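Local coordinates for probable transcriptional regulatory protein, Rv1404 (PDB 2NYX) that probably binds DNA as a dimeric transcriptional regulator of the MarR family, through a winged helix-turn-helix domain, at residues A37-N42 / R114-H119; P46-L51 / R110-Q115; V52-H57 / L101-T106; A86-R91 / T106-D111. All blocks are in the same frame, centred on the assembly; numbering follows the deposited sequence.

Contact 1 of 4, residues A37-N42 / R114-H119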
loop_
_atom_site.group_PDB
_atom_site.type_symbol
_atom_site.label_atom_id
_atom_site.label_comp_id
_atom_site.label_asym_id
_atom_site.label_seq_id
_atom_site.Cartn_x
_atom_site.Cartn_y
_atom_site.Cartn_z
ATOM N N ALA B 37 7.473 -5.670 -3.637
ATOM C CA ALA B 37 7.939 -6.992 -3.260
ATOM C C ALA B 37 8.790 -7.637 -4.342
ATOM O O ALA B 37 9.621 -8.494 -4.034
ATOM C CB ALA B 37 6.763 -7.875 -2.917
ATOM N N GLN B 38 8.598 -7.228 -5.598
ATOM C CA GLN B 38 9.320 -7.839 -6.720
ATOM C C GLN B 38 10.751 -7.324 -6.870
ATOM O O GLN B 38 11.578 -7.965 -7.507
ATOM C CB GLN B 38 8.528 -7.744 -8.041
ATOM C CG GLN B 38 8.591 -6.399 -8.798
ATOM C CD GLN B 38 7.738 -6.386 -10.090
ATOM O OE1 GLN B 38 6.849 -5.531 -10.258
ATOM N NE2 GLN B 38 8.005 -7.333 -10.999
ATOM N N VAL B 39 11.046 -6.177 -6.271
ATOM C CA VAL B 39 12.385 -5.594 -6.352
ATOM C C VAL B 39 13.220 -5.980 -5.138
ATOM O O VAL B 39 14.348 -6.445 -5.281
ATOM C CB VAL B 39 12.332 -4.063 -6.544
ATOM C CG1 VAL B 39 13.726 -3.452 -6.441
ATOM C CG2 VAL B 39 11.704 -3.730 -7.893
ATOM N N ASP B 40 12.671 -5.774 -3.945
ATOM C CA ASP B 40 13.276 -6.301 -2.729
ATOM C C ASP B 40 12.222 -7.040 -1.931
ATOM O O ASP B 40 11.233 -6.452 -1.509
ATOM C CB ASP B 40 13.944 -5.200 -1.887
ATOM C CG ASP B 40 14.882 -5.768 -0.810
ATOM O OD1 ASP B 40 14.632 -6.888 -0.299
ATOM O OD2 ASP B 40 15.877 -5.090 -0.472
ATOM N N GLU B 41 12.456 -8.335 -1.742
ATOM C CA GLU B 41 11.553 -9.235 -1.024
ATOM C C GLU B 41 11.319 -8.796 0.415
ATOM O O GLU B 41 10.256 -9.059 0.978
ATOM C CB GLU B 41 12.146 -10.649 -0.985
ATOM C CG GLU B 41 12.685 -11.184 -2.303
ATOM C CD GLU B 41 13.924 -12.034 -2.105
ATOM O OE1 GLU B 41 13.949 -13.197 -2.564
ATOM O OE2 GLU B 41 14.880 -11.540 -1.476
ATOM N N ASN B 42 12.323 -8.132 0.990
ATOM C CA ASN B 42 12.394 -7.835 2.425
ATOM C C ASN B 42 11.907 -6.460 2.849
ATOM O O ASN B 42 11.779 -6.180 4.038
ATOM C CB ASN B 42 13.835 -7.996 2.914
ATOM C CG ASN B 42 14.205 -9.433 3.189
ATOM O OD1 ASN B 42 15.354 -9.725 3.501
ATOM N ND2 ASN B 42 13.235 -10.342 3.084
ATOM N N ARG B 114 13.054 3.917 -8.248
ATOM C CA ARG B 114 12.882 4.001 -9.696
ATOM C C ARG B 114 12.407 2.678 -10.295
ATOM O O ARG B 114 11.519 2.668 -11.139
ATOM C CB ARG B 114 14.183 4.463 -10.355
ATOM C CG ARG B 114 14.143 4.549 -11.876
ATOM C CD ARG B 114 15.440 5.188 -12.422
ATOM N NE ARG B 114 15.910 4.623 -13.697
ATOM C CZ ARG B 114 15.247 4.669 -14.860
ATOM N NH1 ARG B 114 14.037 5.230 -14.940
ATOM N NH2 ARG B 114 15.789 4.129 -15.950
ATOM N N GLN B 115 13.005 1.576 -9.847
ATOM C CA GLN B 115 12.659 0.229 -10.309
ATOM C C GLN B 115 11.228 -0.213 -9.980
ATOM O O GLN B 115 10.508 -0.698 -10.840
ATOM C CB GLN B 115 13.646 -0.785 -9.743
ATOM C CG GLN B 115 14.933 -0.882 -10.515
ATOM C CD GLN B 115 15.813 -2.011 -10.008
ATOM O OE1 GLN B 115 15.899 -3.073 -10.636
ATOM N NE2 GLN B 115 16.459 -1.797 -8.860
ATOM N N VAL B 116 10.845 -0.047 -8.720
ATOM C CA VAL B 116 9.504 -0.320 -8.248
ATOM C C VAL B 116 8.489 0.522 -9.029
ATOM O O VAL B 116 7.440 0.019 -9.447
ATOM C CB VAL B 116 9.407 -0.047 -6.719
ATOM C CG1 VAL B 116 7.965 0.055 -6.247
ATOM C CG2 VAL B 116 10.148 -1.119 -5.933
ATOM N N THR B 117 8.809 1.797 -9.237
ATOM C CA THR B 117 7.912 2.701 -9.965
ATOM C C THR B 117 7.733 2.287 -11.420
ATOM O O THR B 117 6.604 2.228 -11.901
ATOM C CB THR B 117 8.352 4.182 -9.856
ATOM O OG1 THR B 117 8.529 4.513 -8.478
ATOM C CG2 THR B 117 7.300 5.119 -10.448
ATOM N N GLU B 118 8.830 1.982 -12.109
ATOM C CA GLU B 118 8.761 1.644 -13.531
ATOM C C GLU B 118 7.995 0.340 -13.742
ATOM O O GLU B 118 7.206 0.237 -14.673
ATOM C CB GLU B 118 10.153 1.649 -14.209
ATOM C CG GLU B 118 10.832 0.279 -14.400
ATOM C CD GLU B 118 10.700 -0.295 -15.826
ATOM O OE1 GLU B 118 9.752 -1.085 -16.086
ATOM O OE2 GLU B 118 11.558 0.030 -16.687
ATOM N N HIS B 119 8.193 -0.624 -12.846
ATOM C CA HIS B 119 7.508 -1.913 -12.925
ATOM C C HIS B 119 6.006 -1.824 -12.674
ATOM O O HIS B 119 5.217 -2.514 -13.337
ATOM C CB HIS B 119 8.156 -2.933 -11.989
ATOM C CG HIS B 119 9.457 -3.466 -12.505
ATOM N ND1 HIS B 119 10.677 -3.100 -11.977
ATOM C CD2 HIS B 119 9.729 -4.318 -13.523
ATOM C CE1 HIS B 119 11.641 -3.712 -12.637
ATOM N NE2 HIS B 119 11.093 -4.459 -13.580
#
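The C-terminal end of helix 26-39 meets the long helix 107-128 where Val-39 packs on Val-116, with Gln-38 and His-119 closing the border of the contact. One methyl does most of the work. Val-39 CG2, anti to its own carbonyl carbon, lies 3.6 Å from Val-116 CG2, and the two branched side chains cross obliquely. The same methyl reaches Gln-115 CB at 4.0 Å, while Val-39 CG1 faces the amide end of Gln-115, 4.0 Å from NE2. A valine suits this place because its two short branches can serve two neighbours at once without any polar group to satisfy. In the MarR fold helix 107-128 is a long helix that runs from the wing of the DNA-binding domain towards the dimerisation region, and here helix 26-39 is laid against it; Val-116 also touches Ser-35 and Ile-36 of that helix. Gln-38 is extended beyond CG and brings OE1 to 3.4 Å from His-119 CB, its amide plane turned 39° from the imidazole. No hydrogen bond joins the segments. The ring is held instead from within its own helix: His-119 ND1 donates to Gln-115 O at 2.7 Å, from above the carbonyl plane, whereas His-119 N reaches that oxygen from the opposite face. Only the ND1 bond, bent to 138° at the hydrogen, restrains the ring's rotation. In the loop that follows, Asp-40 OD1 accepts from Asn-42 N at 2.9 Å, an Asx turn. On helix 107-128, Thr-117 OG1 is hydrogen-bonded to Arg-26 of the second subunit.

Contact 2 of 4, residues P46-L51 / R110-Q115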
loop_
_atom_site.group_PDB
_atom_site.type_symbol
_atom_site.label_atom_id
_atom_site.label_comp_id
_atom_site.label_asym_id
_atom_site.label_seq_id
_atom_site.Cartn_x
_atom_site.Cartn_y
_atom_site.Cartn_z
ATOM N N PRO B 46 5.772 0.540 4.834
ATOM C CA PRO B 46 6.271 1.768 5.490
ATOM C C PRO B 46 7.713 2.128 5.090
ATOM O O PRO B 46 8.021 3.295 4.826
ATOM C CB PRO B 46 6.187 1.424 6.978
ATOM C CG PRO B 46 5.081 0.395 7.059
ATOM C CD PRO B 46 5.261 -0.433 5.823
ATOM N N GLN B 47 8.585 1.132 5.037
ATOM C CA GLN B 47 9.947 1.342 4.571
ATOM C C GLN B 47 9.964 1.932 3.164
ATOM O O GLN B 47 10.646 2.922 2.913
ATOM C CB GLN B 47 10.735 0.033 4.631
ATOM C CG GLN B 47 11.182 -0.309 6.044
ATOM C CD GLN B 47 11.680 -1.728 6.189
ATOM O OE1 GLN B 47 11.870 -2.447 5.202
ATOM N NE2 GLN B 47 11.897 -2.147 7.435
ATOM N N PHE B 48 9.195 1.355 2.249
ATOM C CA PHE B 48 9.193 1.867 0.884
ATOM C C PHE B 48 8.670 3.301 0.782
ATOM O O PHE B 48 9.212 4.104 0.024
ATOM C CB PHE B 48 8.460 0.947 -0.090
ATOM C CG PHE B 48 8.587 1.396 -1.510
ATOM C CD1 PHE B 48 9.789 1.240 -2.192
ATOM C CD2 PHE B 48 7.538 2.049 -2.143
ATOM C CE1 PHE B 48 9.927 1.688 -3.495
ATOM C CE2 PHE B 48 7.666 2.501 -3.451
ATOM C CZ PHE B 48 8.859 2.322 -4.127
ATOM N N ARG B 49 7.629 3.620 1.546
ATOM C CA ARG B 49 7.099 4.978 1.602
ATOM C C ARG B 49 8.170 5.991 2.061
ATOM O O ARG B 49 8.313 7.066 1.469
ATOM C CB ARG B 49 5.838 5.028 2.482
ATOM C CG ARG B 49 5.184 6.398 2.583
ATOM C CD ARG B 49 4.800 6.933 1.208
ATOM N NE ARG B 49 4.471 8.354 1.221
ATOM C CZ ARG B 49 4.114 9.043 0.139
ATOM N NH1 ARG B 49 4.018 8.439 -1.036
ATOM N NH2 ARG B 49 3.838 10.332 0.225
ATOM N N THR B 50 8.924 5.632 3.098
ATOM C CA THR B 50 10.086 6.410 3.554
ATOM C C THR B 50 10.989 6.790 2.386
ATOM O O THR B 50 11.433 7.934 2.277
ATOM C CB THR B 50 10.912 5.617 4.594
ATOM O OG1 THR B 50 10.086 5.318 5.713
ATOM C CG2 THR B 50 12.110 6.402 5.083
ATOM N N LEU B 51 11.265 5.827 1.515
ATOM C CA LEU B 51 12.153 6.077 0.378
ATOM C C LEU B 51 11.544 7.072 -0.607
ATOM O O LEU B 51 12.237 7.943 -1.102
ATOM C CB LEU B 51 12.537 4.775 -0.331
ATOM C CG LEU B 51 13.228 3.667 0.464
ATOM C CD1 LEU B 51 13.564 2.530 -0.451
ATOM C CD2 LEU B 51 14.467 4.181 1.133
ATOM N N ARG B 110 17.728 5.170 -4.595
ATOM C CA ARG B 110 17.046 5.814 -5.727
ATOM C C ARG B 110 16.695 4.806 -6.816
ATOM O O ARG B 110 15.635 4.918 -7.447
ATOM C CB ARG B 110 17.871 6.966 -6.315
ATOM C CG ARG B 110 18.556 7.841 -5.278
ATOM C CD ARG B 110 19.316 9.021 -5.894
ATOM N NE ARG B 110 18.576 10.254 -5.656
ATOM C CZ ARG B 110 18.945 11.215 -4.808
ATOM N NH1 ARG B 110 20.087 11.128 -4.125
ATOM N NH2 ARG B 110 18.179 12.287 -4.661
ATOM N N ASP B 111 17.578 3.830 -7.027
ATOM C CA ASP B 111 17.324 2.739 -7.967
ATOM C C ASP B 111 16.126 1.903 -7.546
ATOM O O ASP B 111 15.281 1.579 -8.372
ATOM C CB ASP B 111 18.549 1.845 -8.106
ATOM C CG ASP B 111 19.690 2.536 -8.823
ATOM O OD1 ASP B 111 19.418 3.408 -9.693
ATOM O OD2 ASP B 111 20.864 2.206 -8.519
ATOM N N VAL B 112 16.054 1.570 -6.262
ATOM C CA VAL B 112 14.913 0.847 -5.712
ATOM C C VAL B 112 13.596 1.569 -6.015
ATOM O O VAL B 112 12.684 0.970 -6.586
ATOM C CB VAL B 112 15.098 0.566 -4.204
ATOM C CG1 VAL B 112 13.774 0.262 -3.518
ATOM C CG2 VAL B 112 16.061 -0.585 -4.014
ATOM N N VAL B 113 13.522 2.854 -5.663
ATOM C CA VAL B 113 12.350 3.673 -5.927
ATOM C C VAL B 113 12.032 3.725 -7.422
ATOM O O VAL B 113 10.883 3.596 -7.815
ATOM C CB VAL B 113 12.511 5.124 -5.367
ATOM C CG1 VAL B 113 11.355 6.021 -5.830
ATOM C CG2 VAL B 113 12.575 5.126 -3.843
ATOM N N ARG B 114 13.054 3.917 -8.248
ATOM C CA ARG B 114 12.882 4.001 -9.696
ATOM C C ARG B 114 12.407 2.678 -10.295
ATOM O O ARG B 114 11.519 2.668 -11.139
ATOM C CB ARG B 114 14.183 4.463 -10.355
ATOM C CG ARG B 114 14.143 4.549 -11.876
ATOM C CD ARG B 114 15.440 5.188 -12.422
ATOM N NE ARG B 114 15.910 4.623 -13.697
ATOM C CZ ARG B 114 15.247 4.669 -14.860
ATOM N NH1 ARG B 114 14.037 5.230 -14.940
ATOM N NH2 ARG B 114 15.789 4.129 -15.950
ATOM N N GLN B 115 13.005 1.576 -9.847
ATOM C CA GLN B 115 12.659 0.229 -10.309
ATOM C C GLN B 115 11.228 -0.213 -9.980
ATOM O O GLN B 115 10.508 -0.698 -10.840
ATOM C CB GLN B 115 13.646 -0.785 -9.743
ATOM C CG GLN B 115 14.933 -0.882 -10.515
ATOM C CD GLN B 115 15.813 -2.011 -10.008
ATOM O OE1 GLN B 115 15.899 -3.073 -10.636
ATOM N NE2 GLN B 115 16.459 -1.797 -8.860
#
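Phe-48 and Leu-51, one turn apart on helix 45-57, are set against the adjacent valines Val-112 and Val-113 of helix 107-128. This is a helix-helix crossing in the core of the MarR-type winged helix-turn-helix domain: the short axes pass 10.3 Å apart at a signed angle of -105°, close to perpendicular, so only a small patch of each helix is in touch. Phe-48 CG is anti to the backbone N (chi1 -174°), and the CE1 corner of the phenyl ring is the part that touches the valines. Val-112 CG1 sits at the ring's edge, near its plane, 4.1 Å from Phe-48 CE1, and the two side chains slide past each other in opposite directions. The same corner approaches the backbone of the next residue, with Phe-48 CE1 4.0 Å from Val-113 CA. Leu-51 uses two parts of its chain. Its CD1 methyl lies 3.8 Å from Val-112 CG1, which therefore touches both the aromatic ring and the leucine. All four side chains are buried and apolar, so none brings a polar group that would need a partner, and no hydrogen bond joins the segments; a flat ring and branched methyls also fill such a small patch closely. Phe-48 further touches Val-116 and Arg-120, and Leu-51 reaches Leu-83 of helix 73-85. Val-113 also packs on Arg-26 of the second subunit, which places the crossing beside the dimer interface. At the base of Leu-51, the CB methylene rests against Val-113 CG2 at 3.5 Å.

Contact 3 of 4, residues V52-H57 / L101-T106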
loop_
_atom_site.group_PDB
_atom_site.type_symbol
_atom_site.label_atom_id
_atom_site.label_comp_id
_atom_site.label_asym_id
_atom_site.label_seq_id
_atom_site.Cartn_x
_atom_site.Cartn_y
_atom_site.Cartn_z
ATOM N N VAL B 52 10.244 6.954 -0.860
ATOM C CA VAL B 52 9.558 7.839 -1.789
ATOM C C VAL B 52 9.505 9.253 -1.243
ATOM O O VAL B 52 9.733 10.219 -1.978
ATOM C CB VAL B 52 8.133 7.337 -2.130
ATOM C CG1 VAL B 52 7.392 8.357 -2.996
ATOM C CG2 VAL B 52 8.217 5.988 -2.832
ATOM N N ILE B 53 9.219 9.376 0.048
ATOM C CA ILE B 53 9.235 10.685 0.698
ATOM C C ILE B 53 10.618 11.321 0.536
ATOM O O ILE B 53 10.729 12.518 0.247
ATOM C CB ILE B 53 8.798 10.601 2.174
ATOM C CG1 ILE B 53 7.413 9.956 2.268
ATOM C CG2 ILE B 53 8.745 11.982 2.801
ATOM C CD1 ILE B 53 6.807 9.958 3.659
ATOM N N LEU B 54 11.665 10.511 0.665
ATOM C CA LEU B 54 13.025 11.035 0.542
ATOM C C LEU B 54 13.397 11.488 -0.879
ATOM O O LEU B 54 14.122 12.482 -1.037
ATOM C CB LEU B 54 14.072 10.100 1.171
ATOM C CG LEU B 54 14.061 10.085 2.707
ATOM C CD1 LEU B 54 15.049 9.076 3.261
ATOM C CD2 LEU B 54 14.346 11.468 3.289
ATOM N N SER B 55 12.880 10.802 -1.900
ATOM C CA SER B 55 13.129 11.253 -3.276
ATOM C C SER B 55 12.354 12.523 -3.606
ATOM O O SER B 55 12.847 13.379 -4.346
ATOM C CB SER B 55 12.845 10.160 -4.302
ATOM O OG SER B 55 11.463 9.983 -4.462
ATOM N N ASN B 56 11.157 12.651 -3.031
ATOM C CA ASN B 56 10.343 13.865 -3.153
ATOM C C ASN B 56 10.749 15.053 -2.289
ATOM O O ASN B 56 10.623 16.192 -2.721
ATOM C CB ASN B 56 8.876 13.545 -2.880
ATOM C CG ASN B 56 8.244 12.769 -3.993
ATOM O OD1 ASN B 56 8.741 12.772 -5.120
ATOM N ND2 ASN B 56 7.142 12.092 -3.695
ATOM N N HIS B 57 11.214 14.807 -1.068
ATOM C CA HIS B 57 11.487 15.938 -0.169
ATOM C C HIS B 57 12.957 16.311 -0.015
ATOM O O HIS B 57 13.276 17.397 0.473
ATOM C CB HIS B 57 10.802 15.756 1.184
ATOM C CG HIS B 57 9.313 15.773 1.088
ATOM N ND1 HIS B 57 8.570 16.910 1.302
ATOM C CD2 HIS B 57 8.432 14.806 0.745
ATOM C CE1 HIS B 57 7.291 16.637 1.118
ATOM N NE2 HIS B 57 7.182 15.365 0.780
ATOM N N LEU B 101 20.740 14.765 12.898
ATOM C CA LEU B 101 21.202 14.344 11.589
ATOM C C LEU B 101 20.042 14.282 10.594
ATOM O O LEU B 101 18.889 14.050 10.974
ATOM C CB LEU B 101 21.923 12.995 11.686
ATOM C CG LEU B 101 23.457 12.996 11.796
ATOM C CD1 LEU B 101 24.014 14.160 12.610
ATOM C CD2 LEU B 101 23.945 11.670 12.354
ATOM N N LEU B 102 20.356 14.519 9.324
ATOM C CA LEU B 102 19.383 14.424 8.243
ATOM C C LEU B 102 19.403 13.034 7.616
ATOM O O LEU B 102 20.409 12.351 7.665
ATOM C CB LEU B 102 19.665 15.493 7.186
ATOM C CG LEU B 102 18.835 16.778 7.190
ATOM C CD1 LEU B 102 18.588 17.308 8.582
ATOM C CD2 LEU B 102 19.502 17.837 6.331
ATOM N N ALA B 103 18.278 12.617 7.050
ATOM C CA ALA B 103 18.192 11.357 6.305
ATOM C C ALA B 103 18.068 11.627 4.807
ATOM O O ALA B 103 17.305 12.488 4.384
ATOM C CB ALA B 103 17.002 10.537 6.788
ATOM N N ALA B 104 18.805 10.880 4.000
ATOM C CA ALA B 104 18.754 11.060 2.551
ATOM C C ALA B 104 18.963 9.754 1.811
ATOM O O ALA B 104 19.527 8.805 2.356
ATOM C CB ALA B 104 19.777 12.106 2.085
ATOM N N LEU B 105 18.504 9.717 0.564
ATOM C CA LEU B 105 18.650 8.530 -0.260
ATOM C C LEU B 105 20.074 8.292 -0.725
ATOM O O LEU B 105 20.843 9.209 -0.988
ATOM C CB LEU B 105 17.730 8.578 -1.480
ATOM C CG LEU B 105 16.253 8.243 -1.285
ATOM C CD1 LEU B 105 15.516 8.397 -2.599
ATOM C CD2 LEU B 105 16.070 6.831 -0.715
ATOM N N THR B 106 20.378 7.016 -0.826
ATOM C CA THR B 106 21.577 6.489 -1.406
ATOM C C THR B 106 21.290 6.175 -2.879
ATOM O O THR B 106 20.131 6.098 -3.280
ATOM C CB THR B 106 21.930 5.245 -0.599
ATOM O OG1 THR B 106 23.126 5.491 0.150
ATOM C CG2 THR B 106 22.106 4.051 -1.465
HETATM O O HOH W 1 17.418 11.993 -0.576
#
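Leu-54 and Ser-55, in the last turns of helix 45-57, carry the packing of this helix on strand 102-105, a strand of the small antiparallel sheet in the winged helix-turn-helix domain. Leu-54 comes first and points at the strand, its CG anti to the carbonyl carbon (chi1 -73°) and the methyls beyond meeting the strand. Its CB lies 3.8 Å from Leu-105 CG, CD2 stands 3.3 Å from Ala-103 O, and CD1 approaches Ala-103 CB at 4.3 Å. A long branched side chain suits this place: it reaches past Leu-105 to Ala-103, whose small side chain lets the strand backbone be approached. The carbonyl of Leu-54 is linked to the strand through a water that accepts from Leu-105 N at 2.8 Å and gives only a weak bond to Leu-54 O. Ser-55 follows with its CB 3.6 Å from Leu-105 CD1, so that Leu-105 straddles two successive helix residues. The short side chain of serine lets the Leu-105 CD1 methyl come within 3.6 Å of Ser-55 N. Helix and strand cross at 95°. Around them, Leu-54 also meets Ile-60 and Ile-89 of the two flanking strands, while Ile-53 turns to Leu-68 and Leu-69 of helix 62-69.

Contact 4 of 4, residues A86-R91 / T106-D111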
loop_
_atom_site.group_PDB
_atom_site.type_symbol
_atom_site.label_atom_id
_atom_site.label_comp_id
_atom_site.label_asym_id
_atom_site.label_seq_id
_atom_site.Cartn_x
_atom_site.Cartn_y
_atom_site.Cartn_z
ATOM N N ALA B 86 20.739 -1.358 5.403
ATOM C CA ALA B 86 20.583 -1.979 4.091
ATOM C C ALA B 86 21.091 -1.099 2.937
ATOM O O ALA B 86 20.786 -1.357 1.780
ATOM C CB ALA B 86 19.132 -2.381 3.874
ATOM N N GLU B 87 21.884 -0.079 3.269
ATOM C CA GLU B 87 22.511 0.849 2.301
ATOM C C GLU B 87 21.538 1.600 1.399
ATOM O O GLU B 87 21.902 1.999 0.302
ATOM C CB GLU B 87 23.568 0.153 1.428
ATOM C CG GLU B 87 24.917 -0.067 2.072
ATOM C CD GLU B 87 25.016 -1.421 2.749
ATOM O OE1 GLU B 87 25.892 -2.232 2.354
ATOM O OE2 GLU B 87 24.209 -1.676 3.671
ATOM N N LEU B 88 20.312 1.802 1.857
ATOM C CA LEU B 88 19.324 2.547 1.075
ATOM C C LEU B 88 19.227 4.014 1.514
ATOM O O LEU B 88 18.711 4.862 0.780
ATOM C CB LEU B 88 17.960 1.839 1.124
ATOM C CG LEU B 88 17.960 0.371 0.657
ATOM C CD1 LEU B 88 16.780 -0.399 1.207
ATOM C CD2 LEU B 88 17.986 0.265 -0.838
ATOM N N ILE B 89 19.751 4.302 2.706
ATOM C CA ILE B 89 19.726 5.648 3.300
ATOM C C ILE B 89 21.068 6.002 3.956
ATOM O O ILE B 89 21.670 5.180 4.648
ATOM C CB ILE B 89 18.556 5.792 4.316
ATOM C CG1 ILE B 89 17.219 5.800 3.580
ATOM C CG2 ILE B 89 18.687 7.053 5.155
ATOM C CD1 ILE B 89 16.013 5.769 4.483
ATOM N N ASP B 90 21.528 7.227 3.699
ATOM C CA ASP B 90 22.660 7.830 4.386
ATOM C C ASP B 90 22.183 8.846 5.423
ATOM O O ASP B 90 21.179 9.530 5.216
ATOM C CB ASP B 90 23.545 8.555 3.381
ATOM C CG ASP B 90 24.637 7.668 2.792
ATOM O OD1 ASP B 90 25.090 6.708 3.468
ATOM O OD2 ASP B 90 25.070 7.957 1.648
ATOM N N ARG B 91 22.896 8.945 6.542
ATOM C CA ARG B 91 22.665 10.034 7.494
ATOM C C ARG B 91 23.630 11.190 7.194
ATOM O O ARG B 91 24.832 10.979 7.081
ATOM C CB ARG B 91 22.823 9.546 8.938
ATOM C CG ARG B 91 22.095 8.242 9.269
ATOM C CD ARG B 91 20.562 8.376 9.233
ATOM N NE ARG B 91 20.016 8.718 10.550
ATOM C CZ ARG B 91 19.418 9.870 10.839
ATOM N NH1 ARG B 91 19.264 10.798 9.901
ATOM N NH2 ARG B 91 18.969 10.096 12.065
ATOM N N THR B 106 20.378 7.016 -0.826
ATOM C CA THR B 106 21.577 6.489 -1.406
ATOM C C THR B 106 21.290 6.175 -2.879
ATOM O O THR B 106 20.131 6.098 -3.280
ATOM C CB THR B 106 21.930 5.245 -0.599
ATOM O OG1 THR B 106 23.126 5.491 0.150
ATOM C CG2 THR B 106 22.106 4.051 -1.465
ATOM N N LYS B 107 22.329 6.016 -3.693
ATOM C CA LYS B 107 22.142 5.682 -5.114
ATOM C C LYS B 107 21.242 4.451 -5.283
ATOM O O LYS B 107 20.295 4.458 -6.069
ATOM C CB LYS B 107 23.484 5.445 -5.807
ATOM C CG LYS B 107 23.540 5.908 -7.269
ATOM C CD LYS B 107 22.348 5.427 -8.123
ATOM C CE LYS B 107 21.997 6.418 -9.255
ATOM N NZ LYS B 107 21.515 7.770 -8.790
ATOM N N ARG B 108 21.566 3.404 -4.532
ATOM C CA ARG B 108 20.823 2.161 -4.500
ATOM C C ARG B 108 19.400 2.402 -4.037
ATOM O O ARG B 108 18.474 1.817 -4.580
ATOM C CB ARG B 108 21.550 1.170 -3.595
ATOM C CG ARG B 108 20.725 0.031 -3.072
ATOM C CD ARG B 108 21.533 -1.244 -3.079
ATOM N NE ARG B 108 21.436 -1.958 -1.811
ATOM C CZ ARG B 108 22.476 -2.469 -1.158
ATOM N NH1 ARG B 108 23.705 -2.366 -1.662
ATOM N NH2 ARG B 108 22.283 -3.105 -0.004
ATOM N N GLY B 109 19.230 3.272 -3.044
ATOM C CA GLY B 109 17.914 3.741 -2.637
ATOM C C GLY B 109 17.108 4.301 -3.799
ATOM O O GLY B 109 15.948 3.940 -3.980
ATOM N N ARG B 110 17.728 5.170 -4.595
ATOM C CA ARG B 110 17.046 5.814 -5.727
ATOM C C ARG B 110 16.695 4.806 -6.816
ATOM O O ARG B 110 15.635 4.918 -7.447
ATOM C CB ARG B 110 17.871 6.966 -6.315
ATOM C CG ARG B 110 18.556 7.841 -5.278
ATOM C CD ARG B 110 19.316 9.021 -5.894
ATOM N NE ARG B 110 18.576 10.254 -5.656
ATOM C CZ ARG B 110 18.945 11.215 -4.808
ATOM N NH1 ARG B 110 20.087 11.128 -4.125
ATOM N NH2 ARG B 110 18.179 12.287 -4.661
ATOM N N ASP B 111 17.578 3.830 -7.027
ATOM C CA ASP B 111 17.324 2.739 -7.967
ATOM C C ASP B 111 16.126 1.903 -7.546
ATOM O O ASP B 111 15.281 1.579 -8.372
ATOM C CB ASP B 111 18.549 1.845 -8.106
ATOM C CG ASP B 111 19.690 2.536 -8.823
ATOM O OD1 ASP B 111 19.418 3.408 -9.693
ATOM O OD2 ASP B 111 20.864 2.206 -8.519
#
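Thr-106 N donates to Leu-88 O across 3.2 Å, a fairly straight bond (163° at the hydrogen). It ties the start of helix 107-128, where Thr-106 holds the N-cap position, to the turn leading into strand 89-92. Nearby, Arg-108 NH2 lies 2.9 Å from Ala-86 O. The Arg-108 chain is bent at chi2 and chi3, and Glu-87 CB lies over one face of its guanidinium, 3.8 Å from Arg-108 CZ and offset toward the rim. Glu-87 OE2 stands farther off, 4.4 Å from Arg-108 NH2 and well out of the guanidinium plane, so the opposite charges may attract without a salt bridge. Both long, charged chains suit this exposed border. Glu-87 has positive phi (58°) as the C' residue of the Schellman motif that ends helix 73-85. Further in, Leu-88 CD2 touches the aliphatic part of Arg-108, 3.5 Å from CG, and passes 3.9 Å from Gly-109 CA. Gly-109, without a side chain, lets Leu-88 O pass close to its CA. The short Thr-106 side chain fits against the turn, its CB 3.5 Å from Leu-88 O, and crosses the Asp-90 side chain at about a right angle. Leu-88 and Ile-89 continue inward onto Leu-83 of helix 73-85, Ile-89 also meets Thr-50, Leu-51 and Leu-54 of helix 45-57, and the backbone of Asp-90 pairs with Ala-104 of the adjacent strand 102-105.

Overall arrangement
Three of the four contacts use helix 107-128: contact 4 at its start, contact 2 next and contact 1 farther along, with the centres of contacts 1 and 4 about 14 Å apart. Contacts 2 and 3 share helix 45-57, their centres about 10 Å apart, and Leu-51 of one packs on Leu-105 of the other. Contacts 3 and 4 involve neighbouring strands, 102-105 and 89-92, and share Thr-106. Along the chain, contact 3 lies between the segments of contacts 1 and 2, and its segments alternate with those of contact 4. Together they join the wing sheet, helix 45-57 and helix 26-39 to the long helix, consistent with a DNA-binding domain coupled to the dimer interface.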